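Local atomic coordinates of maltose-binding protein MalE1 (Thermotoga maritima, PDB entry 6DTU), a protein that binds maltotetraose and probably delivers such maltodextrins to a membrane transporter as an extracellular solute-binding protein. Residues P77-S82 with L277-L282. Numbering follows the deposited sequence. Where two conformers were deposited one is given.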
ATOM      1  N   PRO A  77      -3.902 -17.398  14.158  1.00 15.02           N
ATOM      2  CA  PRO A  77      -4.479 -16.378  15.038  1.00 12.20           C
ATOM      3  C   PRO A  77      -3.481 -15.980  16.120  1.00 16.72           C
ATOM      4  O   PRO A  77      -2.702 -16.808  16.612  1.00 15.67           O
ATOM      5  CB  PRO A  77      -5.694 -17.082  15.651  1.00 15.28           C
ATOM      6  CG  PRO A  77      -6.001 -18.213  14.711  1.00 16.66           C
ATOM      7  CD  PRO A  77      -4.656 -18.660  14.199  1.00 15.70           C
ATOM      8  N   ILE A  78      -3.507 -14.705  16.489  0.51 15.42           N
ATOM      9  CA  ILE A  78      -2.608 -14.166  17.507  0.51 16.16           C
ATOM     10  C   ILE A  78      -3.398 -14.014  18.797  0.51 17.33           C
ATOM     11  O   ILE A  78      -4.330 -13.191  18.853  0.51 17.26           O
ATOM     12  CB  ILE A  78      -1.982 -12.840  17.066  0.51 15.95           C
ATOM     13  CG1 ILE A  78      -1.074 -13.088  15.864  0.51 17.31           C
ATOM     14  CG2 ILE A  78      -1.189 -12.222  18.218  0.51 16.69           C
ATOM     15  CD1 ILE A  78      -0.353 -11.854  15.404  0.51 17.17           C
ATOM     16  N   PRO A  79      -3.088 -14.769  19.844  1.00 16.53           N
ATOM     17  CA  PRO A  79      -3.823 -14.637  21.098  1.00 15.52           C
ATOM     18  C   PRO A  79      -3.502 -13.307  21.751  1.00 17.87           C
ATOM     19  O   PRO A  79      -2.513 -12.640  21.430  1.00 19.59           O
ATOM     20  CB  PRO A  79      -3.317 -15.809  21.942  1.00 20.84           C
ATOM     21  CG  PRO A  79      -2.777 -16.788  20.925  1.00 19.38           C
ATOM     22  CD  PRO A  79      -2.198 -15.945  19.841  1.00 19.77           C
ATOM     23  N   ASN A  80      -4.367 -12.924  22.680  1.00 22.78           N
ATOM     24  CA  ASN A  80      -4.195 -11.655  23.356  1.00 17.83           C
ATOM     25  C   ASN A  80      -2.806 -11.599  23.999  1.00 22.10           C
ATOM     26  O   ASN A  80      -2.252 -12.607  24.440  1.00 19.89           O
ATOM     27  CB  ASN A  80      -5.303 -11.509  24.402  1.00 20.68           C
ATOM     28  CG  ASN A  80      -6.687 -11.333  23.779  1.00 23.73           C
ATOM     29  OD1 ASN A  80      -6.856 -11.260  22.546  1.00 23.99           O
ATOM     30  ND2 ASN A  80      -7.698 -11.303  24.637  1.00 29.74           N
ATOM     31  N   PHE A  81      -2.248 -10.398  24.049  1.00 17.01           N
ATOM     32  CA  PHE A  81      -0.934 -10.193  24.634  1.00 17.00           C
ATOM     33  C   PHE A  81      -0.953  -8.841  25.318  1.00 16.62           C
ATOM     34  O   PHE A  81      -1.818  -8.010  25.049  1.00 18.40           O
ATOM     35  CB  PHE A  81       0.182 -10.271  23.574  1.00 15.50           C
ATOM     36  CG  PHE A  81      -0.025  -9.352  22.396  1.00 15.98           C
ATOM     37  CD1 PHE A  81       0.694  -8.175  22.301  1.00 19.26           C
ATOM     38  CD2 PHE A  81      -0.936  -9.663  21.389  1.00 16.95           C
ATOM     39  CE1 PHE A  81       0.507  -7.310  21.222  1.00 18.20           C
ATOM     40  CE2 PHE A  81      -1.131  -8.808  20.311  1.00 16.93           C
ATOM     41  CZ  PHE A  81      -0.404  -7.623  20.234  1.00 18.87           C
ATOM     42  N   SER A  82      -0.010  -8.646  26.233  1.00 17.73           N
ATOM     43  CA  SER A  82      -0.054  -7.479  27.113  1.00 18.10           C
ATOM     44  C   SER A  82       0.009  -6.161  26.344  1.00 18.22           C
ATOM     45  O   SER A  82      -0.585  -5.167  26.768  1.00 19.58           O
ATOM     46  CB  SER A  82       1.077  -7.551  28.127  1.00 19.42           C
ATOM     47  OG  SER A  82       2.325  -7.491  27.462  1.00 25.83           O
ATOM     48  N   LEU A 277       7.048 -19.692  18.734  1.00 14.01           N
ATOM     49  CA  LEU A 277       8.190 -18.801  18.918  1.00 13.21           C
ATOM     50  C   LEU A 277       8.047 -17.532  18.083  1.00 11.95           C
ATOM     51  O   LEU A 277       8.442 -16.444  18.538  1.00 13.14           O
ATOM     52  CB  LEU A 277       9.489 -19.542  18.593  1.00 13.14           C
ATOM     53  CG  LEU A 277      10.794 -18.768  18.755  1.00 14.40           C
ATOM     54  CD1 LEU A 277      11.002 -18.252  20.182  1.00 14.85           C
ATOM     55  CD2 LEU A 277      11.968 -19.644  18.305  1.00 14.07           C
ATOM     56  N   ALA A 278       7.468 -17.647  16.875  1.00 11.57           N
ATOM     57  CA  ALA A 278       7.228 -16.483  16.025  1.00 11.66           C
ATOM     58  C   ALA A 278       6.276 -15.509  16.699  1.00 13.02           C
ATOM     59  O   ALA A 278       6.522 -14.297  16.708  1.00 13.98           O
ATOM     60  CB  ALA A 278       6.667 -16.920  14.665  1.00 13.34           C
ATOM     61  N   ILE A 279       5.193 -16.027  17.281  1.00 12.47           N
ATOM     62  CA  ILE A 279       4.276 -15.163  18.014  1.00 11.43           C
ATOM     63  C   ILE A 279       4.999 -14.472  19.170  1.00 13.72           C
ATOM     64  O   ILE A 279       4.827 -13.265  19.394  1.00 14.19           O
ATOM     65  CB  ILE A 279       3.036 -15.961  18.477  1.00 12.09           C
ATOM     66  CG1 ILE A 279       2.191 -16.348  17.268  1.00 12.08           C
ATOM     67  CG2 ILE A 279       2.189 -15.104  19.412  1.00 14.79           C
ATOM     68  CD1 ILE A 279       1.072 -17.375  17.627  1.00 13.64           C
ATOM     69  N   GLU A 280       5.832 -15.216  19.911  1.00 14.97           N
ATOM     70  CA  GLU A 280       6.572 -14.630  21.028  1.00 14.86           C
ATOM     71  C   GLU A 280       7.479 -13.498  20.566  1.00 15.44           C
ATOM     72  O   GLU A 280       7.569 -12.450  21.211  1.00 15.85           O
ATOM     73  CB  GLU A 280       7.403 -15.701  21.738  1.00 15.76           C
ATOM     74  CG  GLU A 280       8.336 -15.150  22.855  1.00 18.19           C
ATOM     75  CD  GLU A 280       7.603 -14.732  24.137  1.00 19.27           C
ATOM     76  OE1 GLU A 280       6.386 -15.009  24.281  1.00 21.80           O
ATOM     77  OE2 GLU A 280       8.255 -14.121  25.017  1.00 21.24           O
ATOM     78  N   PHE A 281       8.215 -13.725  19.489  1.00 15.11           N
ATOM     79  CA  PHE A 281       9.044 -12.686  18.891  1.00 12.58           C
ATOM     80  C   PHE A 281       8.229 -11.436  18.550  1.00 15.29           C
ATOM     81  O   PHE A 281       8.652 -10.306  18.832  1.00 13.15           O
ATOM     82  CB  PHE A 281       9.707 -13.302  17.669  1.00 14.71           C
ATOM     83  CG  PHE A 281      10.480 -12.357  16.841  1.00 13.50           C
ATOM     84  CD1 PHE A 281      11.747 -11.981  17.198  1.00 14.66           C
ATOM     85  CD2 PHE A 281       9.950 -11.872  15.672  1.00 13.29           C
ATOM     86  CE1 PHE A 281      12.477 -11.127  16.397  1.00 15.70           C
ATOM     87  CE2 PHE A 281      10.660 -11.002  14.879  1.00 13.05           C
ATOM     88  CZ  PHE A 281      11.917 -10.634  15.233  1.00 14.34           C
ATOM     89  N   LEU A 282       7.040 -11.621  17.979  1.00 14.90           N
ATOM     90  CA  LEU A 282       6.236 -10.468  17.584  1.00 13.03           C
ATOM     91  C   LEU A 282       5.680  -9.734  18.795  1.00 15.70           C
ATOM     92  O   LEU A 282       5.730  -8.501  18.845  1.00 16.09           O
ATOM     93  CB  LEU A 282       5.097 -10.904  16.663  1.00 14.72           C
ATOM     94  CG  LEU A 282       5.581 -11.439  15.311  1.00 13.31           C
ATOM     95  CD1 LEU A 282       4.334 -11.788  14.514  1.00 13.47           C
ATOM     96  CD2 LEU A 282       6.431 -10.430  14.564  1.00 12.69           C
TER
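Ile279 reaches from helix 275-286 to the proline-rich loop 77-82 and makes the close contacts across this small surface interface, while also touching Val268 of strand 260-268. At Ile279 the CB bond points toward the loop, and CG1 lies anti to the carbonyl carbon (chi1 -69°) with the chain extended beyond it. CD1 of Ile279 thus lies 3.9 Å from the carbonyl O of Pro77, a van der Waals touch. The same Ile279 CD1 is 4.2 Å from CD of Pro79. The two side chains cross at about a right angle, so the isoleucine branch meets the pyrrolidine ring at its CD corner, apolar carbon against apolar carbon. Three residues on, nearly a full turn, Leu282 also points its CB toward the loop; both Leu282 and Ile78 are buried, and they meet indirectly, each resting on Ile104, a shared apolar neighbour on strand 100-109. Ile78 keeps the loop beside that strand through backbone hydrogen bonding with Leu101, while Pro77 and Pro79 restrict its backbone. This is helix-to-loop packing at the margin of an alpha/beta lobe of the periplasmic-binding-protein fold, where a helix covers the mixed sheet.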